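Local atomic coordinates of chinitase A (Streptomyces coelicolor, PDB entry 3EBV), a protein that probably hydrolyses internal glycosidic bonds of chitin as an endochitinase, its family 18 glycosidase domain being the part modelled here. Residues A[143-148]-A[172-177]; A[33-38]-A[76-81]; A[178-183]-A[217-222]; A[102-107]-A[134-139]; A[5-10]-A[289-294]. All coordinates share one frame; numbering follows the deposited sequence.

Interaction 1 of 5, residues A[143-148]-A[172-177]; sequences DMILTM and ILTVVN
In Thr174 OG1 sits anti to the carbonyl carbon (chi1 -52°), which points the hydroxyl at the backbone of Leu146, while Leu146 carries CG anti to its own N (chi1 170°) and sends its CD2 branch obliquely across Ile172. Strands 145-148 and 175-179 are parallel neighbours in the TIM barrel of family 18, joined by a beta-alpha-beta crossover through helix 161-168. Where strand 175-179 begins, the hydroxyl stands in for a backbone acceptor: Leu146 N donates to Thr174 OG1 over 3.0 Å, nearly straight at 172°. Leu146 O then takes Thr174 N at 2.8 Å in the carbonyl plane, and more weakly Val175 N. Regular parallel pairing follows, Met148 N giving to Val175 O at 3.1 Å and Asn177 N to Met148 O at 2.8 Å, the latter almost along the C=O axis.

On one face of the sheet Thr147 and Val175 run alongside each other, Thr147 CG2 3.7 Å from Val175 CG1; the Thr147 hydroxyl turns instead to Asp117 on the next strand. Toward helix 161-168, selenomethionine Met148 crosses Leu173 at about a right angle, CG to CD1 4.1 Å. Beyond the direct pairing one water bridges the two segments, donating to both Met144 O and Ile172 O at 2.7 Å each.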
# COMPACT_ATOMS: atom_id res chain seq x y z
N ASP A 143 -1.40 13.05 12.70
CA ASP A 143 -1.90 11.68 12.89
C ASP A 143 -2.28 11.05 11.55
O ASP A 143 -2.66 9.87 11.51
CB ASP A 143 -3.12 11.65 13.82
CG ASP A 143 -2.77 11.99 15.27
OD1 ASP A 143 -1.57 11.93 15.66
OD2 ASP A 143 -3.73 12.30 16.01
N MSE A 144 -2.20 11.82 10.47
CA MSE A 144 -2.64 11.29 9.16
C MSE A 144 -1.80 10.06 8.77
O MSE A 144 -0.58 10.04 8.94
CB MSE A 144 -2.52 12.34 8.06
CG MSE A 144 -3.19 11.88 6.76
SE MSE A 144 -3.00 13.13 5.33
CE MSE A 144 -1.06 12.94 5.03
N ILE A 145 -2.49 9.03 8.30
CA ILE A 145 -1.81 7.86 7.73
C ILE A 145 -1.47 8.19 6.29
O ILE A 145 -2.33 8.64 5.50
CB ILE A 145 -2.72 6.62 7.79
CG1 ILE A 145 -3.09 6.28 9.24
CG2 ILE A 145 -2.08 5.42 7.03
CD1 ILE A 145 -1.91 5.90 10.16
N LEU A 146 -0.20 7.92 5.91
CA LEU A 146 0.23 8.20 4.54
C LEU A 146 1.01 6.96 4.08
O LEU A 146 2.07 6.64 4.65
CB LEU A 146 1.15 9.44 4.48
CG LEU A 146 1.83 9.66 3.10
CD1 LEU A 146 0.86 9.79 1.93
CD2 LEU A 146 2.73 10.92 3.27
N THR A 147 0.45 6.27 3.08
CA THR A 147 1.17 5.12 2.52
C THR A 147 1.40 5.36 1.03
O THR A 147 0.75 6.20 0.42
CB THR A 147 0.37 3.78 2.75
OG1 THR A 147 -0.85 3.80 1.98
CG2 THR A 147 0.00 3.59 4.22
N MSE A 148 2.31 4.57 0.43
CA MSE A 148 2.55 4.64 -1.01
C MSE A 148 2.75 3.22 -1.49
O MSE A 148 3.30 2.41 -0.73
CB MSE A 148 3.80 5.45 -1.33
CG MSE A 148 3.77 6.86 -0.67
SE MSE A 148 5.38 7.89 -1.16
CE MSE A 148 4.65 8.76 -2.75
N ILE A 172 6.43 12.42 7.64
CA ILE A 172 4.97 12.23 7.69
C ILE A 172 4.52 10.91 7.03
O ILE A 172 3.32 10.63 6.93
CB ILE A 172 4.18 13.40 7.05
CG1 ILE A 172 4.61 13.68 5.63
CG2 ILE A 172 4.32 14.67 7.94
CD1 ILE A 172 3.63 14.62 4.87
N LEU A 173 5.50 10.11 6.57
CA LEU A 173 5.25 8.88 5.84
C LEU A 173 5.06 7.71 6.80
O LEU A 173 5.93 7.45 7.67
CB LEU A 173 6.44 8.62 4.94
CG LEU A 173 6.47 7.29 4.21
CD1 LEU A 173 5.38 7.20 3.11
CD2 LEU A 173 7.89 7.19 3.56
N THR A 174 3.95 6.97 6.64
CA THR A 174 3.73 5.76 7.44
C THR A 174 4.52 4.57 6.88
O THR A 174 5.43 4.05 7.55
CB THR A 174 2.23 5.41 7.52
OG1 THR A 174 1.51 6.61 7.94
CG2 THR A 174 2.00 4.28 8.50
N VAL A 175 4.20 4.17 5.63
CA VAL A 175 4.89 3.01 5.06
C VAL A 175 4.80 3.03 3.55
O VAL A 175 3.78 3.44 2.97
CB VAL A 175 4.34 1.68 5.64
CG1 VAL A 175 2.82 1.52 5.41
CG2 VAL A 175 5.08 0.47 5.11
N VAL A 176 5.90 2.58 2.94
CA VAL A 176 5.96 2.30 1.50
C VAL A 176 5.72 0.82 1.34
O VAL A 176 6.60 0.00 1.65
CB VAL A 176 7.31 2.68 0.86
CG1 VAL A 176 7.31 2.36 -0.62
CG2 VAL A 176 7.55 4.21 1.03
N ASN A 177 4.52 0.46 0.88
CA ASN A 177 4.19 -0.94 0.55
C ASN A 177 4.42 -1.17 -0.95
O ASN A 177 3.49 -1.08 -1.75
CB ASN A 177 2.71 -1.24 0.87
CG ASN A 177 2.39 -1.20 2.36
OD1 ASN A 177 3.11 -1.79 3.19
ND2 ASN A 177 1.23 -0.55 2.72
O HOH W 1 1.33 11.86 8.34

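Interaction 2 of 5, residues A[33-38]-A[76-81]; sequences IAVAFA and KKVIIS
Five main-chain hydrogen bonds pair strands 32-40 and 77-84 in parallel, with the two short segments inclined at 25°. Ile33 N reaches Lys77 O, Ile79 N answers to Ile33 O, and Val35 N points dead straight at Ile79 O over 2.8 Å. Ser81 N to Val35 O continues the alternation at 2.8 Å. A cis peptide precedes Phe37, and beyond it Ala38 N closes on Ser81 O at 2.9 Å.

The apolar contacts divide between the two faces of the sheet. Toward the helices, Val35 splits its branches: CG2 meets Val78 CG1 at 3.8 Å and CG1 meets Ile80 CD1 at 3.9 Å, both crossings oblique. Ile80 CG1 also packs on Ala38 CB. On the inner face Ala34 CB lies 4.0 Å from Ile79 CG1.

Aromatic and polar groups gather round Phe37. Ala36 CB sits 3.4 Å above the centre of one ring face, whereas Ser81 comes to the rim, its OG 3.4 Å from Phe37 CD1. That hydroxyl is hydrogen-bonded to Asp117 OD2, an aspartate of the DxxDxDxE signature of family 18. An alanine in place of Phe37 would remove the ring lying against Ala36 and Ser81, and would probably loosen the packing beside that signature.

Strand 6-12 flanks the pair through backbone bonds to Ala34 and Ala36, strand 115-120 lies beyond Ile79 and Ser81, and helix 61-73 packs outside on Ile33 and Val78.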
# COMPACT_ATOMS: atom_id res chain seq x y z
N ILE A 33 -6.62 -0.71 6.06
CA ILE A 33 -7.47 -1.08 4.91
C ILE A 33 -7.46 0.09 3.94
O ILE A 33 -7.86 1.21 4.31
CB ILE A 33 -8.93 -1.42 5.38
CG1 ILE A 33 -8.92 -2.55 6.39
CG2 ILE A 33 -9.81 -1.70 4.12
CD1 ILE A 33 -10.28 -2.71 7.14
N ALA A 34 -6.96 -0.17 2.74
CA ALA A 34 -6.87 0.84 1.68
C ALA A 34 -8.03 0.65 0.69
O ALA A 34 -8.15 -0.39 0.03
CB ALA A 34 -5.50 0.77 0.97
N VAL A 35 -8.92 1.66 0.64
CA VAL A 35 -10.10 1.61 -0.21
C VAL A 35 -9.70 1.95 -1.65
O VAL A 35 -9.20 3.06 -1.95
CB VAL A 35 -11.13 2.58 0.34
CG1 VAL A 35 -12.31 2.72 -0.66
CG2 VAL A 35 -11.62 2.10 1.68
N ALA A 36 -9.91 1.00 -2.56
CA ALA A 36 -9.44 1.11 -3.92
C ALA A 36 -10.63 1.32 -4.90
O ALA A 36 -11.35 0.35 -5.15
CB ALA A 36 -8.68 -0.19 -4.31
N PHE A 37 -10.82 2.49 -5.52
CA PHE A 37 -9.95 3.66 -5.46
C PHE A 37 -10.80 4.93 -5.56
O PHE A 37 -11.99 4.87 -5.95
CB PHE A 37 -9.03 3.68 -6.68
CG PHE A 37 -8.08 2.52 -6.78
CD1 PHE A 37 -6.87 2.55 -6.08
CD2 PHE A 37 -8.38 1.42 -7.57
CE1 PHE A 37 -5.98 1.48 -6.17
CE2 PHE A 37 -7.47 0.35 -7.67
CZ PHE A 37 -6.28 0.38 -6.96
N ALA A 38 -10.19 6.05 -5.24
CA ALA A 38 -10.77 7.35 -5.62
C ALA A 38 -10.74 7.46 -7.15
O ALA A 38 -9.96 6.78 -7.81
CB ALA A 38 -10.05 8.50 -4.97
N LYS A 76 -8.29 -0.26 13.86
CA LYS A 76 -7.80 -0.31 12.47
C LYS A 76 -7.76 1.09 11.86
O LYS A 76 -8.38 2.04 12.38
CB LYS A 76 -8.64 -1.26 11.57
CG LYS A 76 -9.12 -2.56 12.18
CD LYS A 76 -8.04 -3.40 12.73
CE LYS A 76 -8.63 -4.74 13.21
NZ LYS A 76 -7.54 -5.52 13.72
N LYS A 77 -7.04 1.23 10.75
CA LYS A 77 -7.04 2.49 10.01
C LYS A 77 -7.66 2.20 8.66
O LYS A 77 -7.45 1.11 8.10
CB LYS A 77 -5.60 3.06 9.82
CG LYS A 77 -4.83 3.30 11.11
CD LYS A 77 -5.43 4.49 11.83
CE LYS A 77 -4.78 4.74 13.18
NZ LYS A 77 -5.29 6.06 13.78
N VAL A 78 -8.44 3.15 8.14
CA VAL A 78 -9.02 2.98 6.81
C VAL A 78 -8.64 4.20 6.00
O VAL A 78 -8.94 5.32 6.41
CB VAL A 78 -10.58 2.84 6.85
CG1 VAL A 78 -11.16 2.58 5.46
CG2 VAL A 78 -10.99 1.71 7.82
N ILE A 79 -7.97 4.00 4.88
CA ILE A 79 -7.48 5.11 4.08
C ILE A 79 -8.02 5.01 2.66
O ILE A 79 -8.48 3.94 2.25
CB ILE A 79 -5.91 5.14 4.09
CG1 ILE A 79 -5.34 3.87 3.43
CG2 ILE A 79 -5.42 5.32 5.55
CD1 ILE A 79 -3.78 3.80 3.49
N ILE A 80 -8.01 6.13 1.93
CA ILE A 80 -8.43 6.15 0.53
C ILE A 80 -7.22 6.02 -0.39
O ILE A 80 -6.28 6.81 -0.28
CB ILE A 80 -9.32 7.42 0.21
CG1 ILE A 80 -9.83 7.40 -1.21
CG2 ILE A 80 -8.57 8.73 0.53
CD1 ILE A 80 -10.80 6.24 -1.49
N SER A 81 -7.28 5.06 -1.33
CA SER A 81 -6.18 4.92 -2.30
C SER A 81 -6.50 5.67 -3.55
O SER A 81 -7.61 5.55 -4.10
CB SER A 81 -5.90 3.44 -2.60
OG SER A 81 -4.80 3.31 -3.47

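Interaction 3 of 5, residues A[178-183]-A[217-222]; sequences MQYYNS and SQVGLG
Gly222 is the point where the two segments meet most closely. Its O accepts Tyr180 N at 2.9 Å, in the carbonyl plane, and its N gives a weak, bent bond to Met178 O. The absence of a side chain matters here, since a CB on Gly222 would stand only 2.4 Å from Met178 O. Tyr181 adds its ring edge to the same carbonyl, with CD2 3.3 Å from Gly222 O. Tyr180 instead runs along the 219-224 strand: CE2 approaches Gly220 O edge-on, and CZ meets Leu221 CD2 at 3.8 Å in an oblique crossing.

Behind these groups lies what orients them. Tyr180 is the centre of an inverse gamma turn, which bends the backbone just after strand 175-179 and sends Tyr180 and Tyr181 in different directions. Selenomethionine Met178 places CE 3.2 Å above the plane of the Tyr180 ring, toward the rim, while Gln179 CB covers part of a face of Tyr181. A water lies 2.8 Å from both Tyr180 OH and Gly220 O and links the phenol to the neighbouring strand. Farther out, Leu202 and Ala206 of helix 199-210 pack on Tyr180, and Met269 and Trp271 of strand 267-271 on Tyr181.

These are adjacent parallel strands of the TIM barrel, and Gln179 faces its interior, donating through NE2 to Ala149 O and to Glu121 OE2. Glu121 closes the DxxDxDxE signature of family 18, and such an N-H would be expected to favour the charged form of its carboxylate.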
# COMPACT_ATOMS: atom_id res chain seq x y z
N MSE A 178 5.67 -1.37 -1.34
CA MSE A 178 5.92 -1.58 -2.77
C MSE A 178 5.21 -2.84 -3.28
O MSE A 178 4.98 -3.80 -2.52
CB MSE A 178 7.44 -1.66 -3.08
CG MSE A 178 7.71 -1.80 -4.57
SE MSE A 178 9.62 -1.47 -4.92
CE MSE A 178 10.37 -3.12 -4.26
N GLN A 179 4.85 -2.80 -4.58
CA GLN A 179 4.19 -3.93 -5.22
C GLN A 179 5.31 -4.83 -5.80
O GLN A 179 5.86 -4.58 -6.89
CB GLN A 179 3.29 -3.43 -6.37
CG GLN A 179 2.21 -2.47 -5.92
CD GLN A 179 1.39 -2.00 -7.12
OE1 GLN A 179 0.99 -2.80 -7.98
NE2 GLN A 179 1.15 -0.69 -7.18
N TYR A 180 5.66 -5.87 -5.04
CA TYR A 180 6.73 -6.79 -5.49
C TYR A 180 6.16 -7.84 -6.47
O TYR A 180 6.26 -9.08 -6.26
CB TYR A 180 7.37 -7.51 -4.28
CG TYR A 180 8.15 -6.60 -3.35
CD1 TYR A 180 9.55 -6.64 -3.31
CD2 TYR A 180 7.48 -5.72 -2.49
CE1 TYR A 180 10.27 -5.83 -2.41
CE2 TYR A 180 8.18 -4.89 -1.63
CZ TYR A 180 9.59 -4.95 -1.58
OH TYR A 180 10.27 -4.11 -0.73
N TYR A 181 5.45 -7.34 -7.49
CA TYR A 181 4.69 -8.24 -8.38
C TYR A 181 4.30 -7.48 -9.63
O TYR A 181 4.50 -6.27 -9.74
CB TYR A 181 3.45 -8.82 -7.66
CG TYR A 181 2.51 -7.78 -7.07
CD1 TYR A 181 1.44 -7.25 -7.82
CD2 TYR A 181 2.61 -7.41 -5.75
CE1 TYR A 181 0.55 -6.30 -7.24
CE2 TYR A 181 1.71 -6.49 -5.15
CZ TYR A 181 0.69 -5.95 -5.91
OH TYR A 181 -0.13 -5.04 -5.32
N ASN A 182 3.78 -8.25 -10.60
CA ASN A 182 3.60 -7.74 -12.00
C ASN A 182 4.85 -7.04 -12.50
O ASN A 182 4.80 -5.99 -13.14
CB ASN A 182 2.39 -6.77 -12.13
CG ASN A 182 1.08 -7.44 -11.85
OD1 ASN A 182 0.84 -8.57 -12.28
ND2 ASN A 182 0.22 -6.76 -11.09
N SER A 183 6.00 -7.65 -12.23
CA SER A 183 7.30 -7.01 -12.45
C SER A 183 8.24 -7.85 -13.32
O SER A 183 8.35 -9.05 -13.09
CB SER A 183 8.00 -6.79 -11.09
OG SER A 183 9.24 -6.15 -11.28
N SER A 217 10.43 0.93 9.79
CA SER A 217 8.99 1.02 9.96
C SER A 217 8.30 1.59 8.73
O SER A 217 7.05 1.59 8.68
CB SER A 217 8.61 1.92 11.14
OG SER A 217 9.10 3.21 10.92
N GLN A 218 9.08 2.08 7.76
CA GLN A 218 8.50 2.68 6.56
C GLN A 218 8.58 1.73 5.34
O GLN A 218 8.29 2.17 4.23
CB GLN A 218 9.19 4.01 6.22
CG GLN A 218 8.87 5.03 7.30
CD GLN A 218 9.63 6.31 7.14
OE1 GLN A 218 10.85 6.33 6.89
NE2 GLN A 218 8.92 7.43 7.34
N VAL A 219 8.94 0.46 5.57
CA VAL A 219 9.08 -0.50 4.46
C VAL A 219 8.17 -1.70 4.68
O VAL A 219 8.22 -2.33 5.75
CB VAL A 219 10.55 -0.97 4.35
CG1 VAL A 219 10.72 -2.04 3.24
CG2 VAL A 219 11.48 0.23 4.04
N GLY A 220 7.28 -1.95 3.70
CA GLY A 220 6.33 -3.08 3.77
C GLY A 220 6.45 -3.92 2.49
O GLY A 220 6.71 -3.37 1.41
N LEU A 221 6.24 -5.24 2.64
CA LEU A 221 6.36 -6.16 1.49
C LEU A 221 4.95 -6.39 0.90
O LEU A 221 4.15 -7.09 1.52
CB LEU A 221 6.98 -7.52 1.92
CG LEU A 221 8.33 -7.38 2.65
CD1 LEU A 221 8.79 -8.79 2.89
CD2 LEU A 221 9.37 -6.68 1.80
N GLY A 222 4.71 -5.83 -0.30
CA GLY A 222 3.38 -5.98 -0.95
C GLY A 222 3.40 -7.14 -1.96
O GLY A 222 4.24 -7.19 -2.84
O HOH W 2 8.67 -1.93 0.07

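Interaction 4 of 5, residues A[102-107]-A[134-139]; sequences NSVYSV and RALSAK
Lys139 CB lies squarely over the Tyr105 ring, 3.7 Å from its centroid in a CH-pi contact, so the side chain starts its course across the face of the tyrosine. CD comes next against the root of that residue, 3.9 Å from Tyr105 CB and little farther from CG. A bend at the last torsion (chi4 -68°) then turns the ammonium group out of the extended line of the chain. CE passes 3.1 Å from Asn102 OD1, and NZ donates to the same oxygen at 2.9 Å. The bond runs almost along the amide C=O axis, with a C=O...N angle of 178°. Asn102 lies one helical turn before Tyr105, so the lysine bridges both residues with its aliphatic part on the ring and its charge on the amide.

Beneath this exposed seam the interface turns apolar. Leu136, its CG anti to the backbone N, spreads its two methyl groups between neighbouring residues: CD1 touches Tyr105 CB at 3.7 Å, and CD2 crosses to Val104 CG1 at 3.6 Å. Val104 and Leu136 both continue inward to Val116 on strand 115-120, while Ala101, just before the first segment, packs on Ala135, Leu136 and Lys139.

The short axes pass 9.4 Å apart and are inclined at 35°, their N-to-C directions broadly agreeing. This is the packing of consecutive outer helices, 94-111 and 126-140, with the strand between them lying beneath: the outer layer of a TIM barrel.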
# COMPACT_ATOMS: atom_id res chain seq x y z
N ASN A 102 -6.81 19.51 -1.54
CA ASN A 102 -8.19 19.92 -1.19
C ASN A 102 -9.19 18.77 -1.34
O ASN A 102 -10.02 18.54 -0.44
CB ASN A 102 -8.64 21.10 -2.06
CG ASN A 102 -8.01 22.42 -1.62
OD1 ASN A 102 -7.55 22.55 -0.50
ND2 ASN A 102 -8.02 23.41 -2.52
N SER A 103 -9.11 18.07 -2.46
CA SER A 103 -10.11 17.03 -2.76
C SER A 103 -9.89 15.79 -1.91
O SER A 103 -10.83 15.19 -1.42
CB SER A 103 -10.16 16.72 -4.24
OG SER A 103 -8.91 16.21 -4.69
N VAL A 104 -8.62 15.37 -1.73
CA VAL A 104 -8.38 14.25 -0.84
C VAL A 104 -8.85 14.53 0.59
O VAL A 104 -9.48 13.67 1.23
CB VAL A 104 -6.86 13.80 -0.87
CG1 VAL A 104 -6.57 12.76 0.24
CG2 VAL A 104 -6.52 13.27 -2.25
N TYR A 105 -8.58 15.74 1.09
CA TYR A 105 -9.01 16.06 2.45
C TYR A 105 -10.56 16.09 2.55
O TYR A 105 -11.11 15.60 3.52
CB TYR A 105 -8.40 17.38 2.89
CG TYR A 105 -8.68 17.67 4.33
CD1 TYR A 105 -8.17 16.86 5.35
CD2 TYR A 105 -9.46 18.77 4.69
CE1 TYR A 105 -8.43 17.14 6.67
CE2 TYR A 105 -9.72 19.05 6.01
CZ TYR A 105 -9.21 18.25 6.99
OH TYR A 105 -9.47 18.54 8.31
N SER A 106 -11.22 16.60 1.51
CA SER A 106 -12.69 16.62 1.45
C SER A 106 -13.22 15.18 1.52
O SER A 106 -14.18 14.90 2.24
CB SER A 106 -13.16 17.30 0.17
OG SER A 106 -14.59 17.32 0.13
N VAL A 107 -12.59 14.27 0.78
CA VAL A 107 -13.02 12.85 0.78
C VAL A 107 -12.77 12.22 2.15
O VAL A 107 -13.62 11.48 2.70
CB VAL A 107 -12.29 12.05 -0.33
CG1 VAL A 107 -12.45 10.54 -0.17
CG2 VAL A 107 -12.80 12.51 -1.69
N ARG A 134 2.47 17.93 1.40
CA ARG A 134 2.63 18.90 2.50
C ARG A 134 1.36 19.73 2.69
O ARG A 134 0.98 19.98 3.83
CB ARG A 134 3.84 19.81 2.23
CG ARG A 134 5.20 19.08 2.35
CD ARG A 134 5.41 18.48 3.69
NE ARG A 134 6.74 17.86 3.79
CZ ARG A 134 7.21 17.22 4.86
NH1 ARG A 134 6.45 17.04 5.95
NH2 ARG A 134 8.45 16.69 4.84
N ALA A 135 0.73 20.10 1.58
CA ALA A 135 -0.56 20.84 1.70
C ALA A 135 -1.62 19.99 2.40
O ALA A 135 -2.36 20.45 3.29
CB ALA A 135 -1.03 21.27 0.33
N LEU A 136 -1.69 18.71 2.03
CA LEU A 136 -2.64 17.78 2.64
C LEU A 136 -2.33 17.56 4.11
O LEU A 136 -3.22 17.59 4.96
CB LEU A 136 -2.60 16.43 1.90
CG LEU A 136 -3.56 15.35 2.39
CD1 LEU A 136 -5.05 15.79 2.46
CD2 LEU A 136 -3.43 14.06 1.51
N SER A 137 -1.05 17.33 4.44
CA SER A 137 -0.63 17.16 5.82
C SER A 137 -1.00 18.39 6.71
O SER A 137 -1.37 18.22 7.87
CB SER A 137 0.90 16.90 5.86
OG SER A 137 1.41 16.74 7.18
N ALA A 138 -0.85 19.58 6.13
CA ALA A 138 -1.20 20.83 6.87
C ALA A 138 -2.69 20.80 7.25
O ALA A 138 -3.05 21.26 8.35
CB ALA A 138 -0.85 22.05 6.04
N LYS A 139 -3.53 20.24 6.39
CA LYS A 139 -4.98 20.13 6.69
C LYS A 139 -5.33 19.04 7.70
O LYS A 139 -6.18 19.22 8.59
CB LYS A 139 -5.80 19.94 5.42
CG LYS A 139 -5.60 20.99 4.37
CD LYS A 139 -6.28 20.59 3.06
CE LYS A 139 -5.92 21.54 1.95
NZ LYS A 139 -6.52 22.88 2.23

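Interaction 5 of 5, residues A[5-10]-A[289-294]; sequences HAVTGY and AHVHAL
The imidazole of His5 lies flat beneath Leu294, whose CB stands over the ring centre 3.8 Å from the centroid, a CH-pi contact. The two side chains cross at about a right angle, so that Leu294 CD1 comes down beside the ring at 3.7 Å from His5 CD2. His292 meets the residue just before the strand differently. Its ring comes edge-on, with CD2 3.3 Å from His5 O and that oxygen close to the ring plane.

Between the two histidines stands Val291, directed at the strand. His5 CB rests against Val291 O at 3.5 Å, and Val291 CG1 reaches Ala6 O at 3.6 Å. Val7 points back toward the helix, its CG2 3.9 Å from Val291 CB in an oblique crossing. Helix 282-292, the last of the chain, is thereby set against the start of strand 6-12, the first of the TIM barrel, and Leu244 of helix 237-249 packs on Val291 as well.

A serine at His5 would take away the flat ring under Leu294 together with its bond to Pro263, and would probably let the chain end beyond the helix become less well fixed.

No hydrogen bond joins the two segments; the polar ends are met by other residues. His5 NE2 donates to Pro263 O, which indicates a proton on that nitrogen. His292 NE2 bonds to Asp31 OD2, a carboxylate that also takes Val7 N. Such a partner would be expected to favour a protonated His292 and to make its CD2 hydrogen a better match for the carbonyl of His5.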
# COMPACT_ATOMS: atom_id res chain seq x y z
N HIS A 5 3.56 -3.32 13.91
CA HIS A 5 3.75 -4.30 12.83
C HIS A 5 2.42 -4.56 12.19
O HIS A 5 1.50 -5.12 12.81
CB HIS A 5 4.37 -5.60 13.30
CG HIS A 5 5.85 -5.49 13.53
ND1 HIS A 5 6.42 -5.60 14.78
CD2 HIS A 5 6.87 -5.22 12.67
CE1 HIS A 5 7.73 -5.45 14.68
NE2 HIS A 5 8.03 -5.24 13.40
N ALA A 6 2.34 -4.15 10.94
CA ALA A 6 1.06 -3.98 10.25
C ALA A 6 0.97 -4.84 9.01
O ALA A 6 1.96 -5.10 8.30
CB ALA A 6 0.90 -2.54 9.82
N VAL A 7 -0.28 -5.23 8.71
CA VAL A 7 -0.64 -5.82 7.42
C VAL A 7 -1.60 -4.83 6.77
O VAL A 7 -2.63 -4.46 7.40
CB VAL A 7 -1.34 -7.19 7.56
CG1 VAL A 7 -1.70 -7.73 6.16
CG2 VAL A 7 -0.40 -8.19 8.27
N THR A 8 -1.28 -4.37 5.56
CA THR A 8 -2.19 -3.49 4.78
C THR A 8 -2.91 -4.35 3.77
O THR A 8 -2.29 -5.21 3.12
CB THR A 8 -1.38 -2.39 4.03
OG1 THR A 8 -0.67 -1.58 4.98
CG2 THR A 8 -2.25 -1.49 3.17
N GLY A 9 -4.21 -4.14 3.63
CA GLY A 9 -4.96 -4.84 2.56
C GLY A 9 -5.80 -3.90 1.74
O GLY A 9 -6.38 -2.96 2.30
N TYR A 10 -5.80 -4.10 0.43
CA TYR A 10 -6.66 -3.29 -0.46
C TYR A 10 -8.05 -3.88 -0.52
O TYR A 10 -8.18 -5.05 -0.85
CB TYR A 10 -6.07 -3.22 -1.87
CG TYR A 10 -4.89 -2.27 -1.92
CD1 TYR A 10 -5.08 -0.95 -2.35
CD2 TYR A 10 -3.61 -2.67 -1.51
CE1 TYR A 10 -4.01 -0.03 -2.37
CE2 TYR A 10 -2.54 -1.74 -1.53
CZ TYR A 10 -2.76 -0.45 -1.96
OH TYR A 10 -1.71 0.43 -1.95
N ALA A 289 -0.62 -13.74 11.00
CA ALA A 289 -0.12 -14.34 12.24
C ALA A 289 1.39 -14.06 12.33
O ALA A 289 1.90 -13.73 13.41
CB ALA A 289 -0.36 -15.85 12.25
N HIS A 290 2.09 -14.17 11.21
CA HIS A 290 3.56 -14.02 11.26
C HIS A 290 3.96 -12.59 11.57
O HIS A 290 4.87 -12.33 12.40
CB HIS A 290 4.19 -14.47 9.96
CG HIS A 290 5.62 -14.89 10.13
ND1 HIS A 290 5.96 -16.11 10.68
CD2 HIS A 290 6.78 -14.25 9.84
CE1 HIS A 290 7.28 -16.21 10.71
NE2 HIS A 290 7.80 -15.10 10.22
N VAL A 291 3.30 -11.63 10.91
CA VAL A 291 3.60 -10.21 11.13
C VAL A 291 3.29 -9.81 12.57
O VAL A 291 4.08 -9.09 13.21
CB VAL A 291 2.85 -9.30 10.10
CG1 VAL A 291 2.89 -7.81 10.50
CG2 VAL A 291 3.44 -9.51 8.69
N HIS A 292 2.15 -10.27 13.08
CA HIS A 292 1.70 -9.89 14.43
C HIS A 292 2.48 -10.61 15.52
O HIS A 292 2.32 -10.31 16.71
CB HIS A 292 0.19 -10.06 14.55
CG HIS A 292 -0.55 -9.16 13.62
ND1 HIS A 292 -1.67 -9.56 12.90
CD2 HIS A 292 -0.29 -7.89 13.25
CE1 HIS A 292 -2.07 -8.56 12.14
NE2 HIS A 292 -1.25 -7.53 12.33
N ALA A 293 3.30 -11.57 15.11
CA ALA A 293 4.27 -12.20 16.02
C ALA A 293 5.68 -11.57 15.95
O ALA A 293 6.53 -11.92 16.77
CB ALA A 293 4.35 -13.67 15.76
N LEU A 294 5.95 -10.67 14.99
CA LEU A 294 7.25 -9.96 14.96
C LEU A 294 7.32 -9.04 16.19
O LEU A 294 8.26 -9.19 17.00
CB LEU A 294 7.46 -9.12 13.67
CG LEU A 294 7.31 -9.71 12.26
CD1 LEU A 294 7.33 -8.60 11.20
CD2 LEU A 294 8.38 -10.75 11.94

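From the N terminus, strand 6-12 opens the longest loop, which interaction 5 closes only at the final helix; the other four contacts are nested inside it. They follow in series without crossing: interaction 2 pairs strands 32-40 and 77-84, interaction 4 joins helices 94-111 and 126-140, interaction 1 pairs strands 145-148 and 175-179, and interaction 3 carries the latter strand on to 219-224. Interactions 1, 2, 3 and 5 reach the same barrel sheet, whereas interaction 4 lies in the helical layer. Ile79 packs on Ile145, Met144 on Leu136, and Gly9 bonds to Ala34, so neighbouring contacts touch one another. Interactions 4 and 5 are farthest apart, centres about 28 Å.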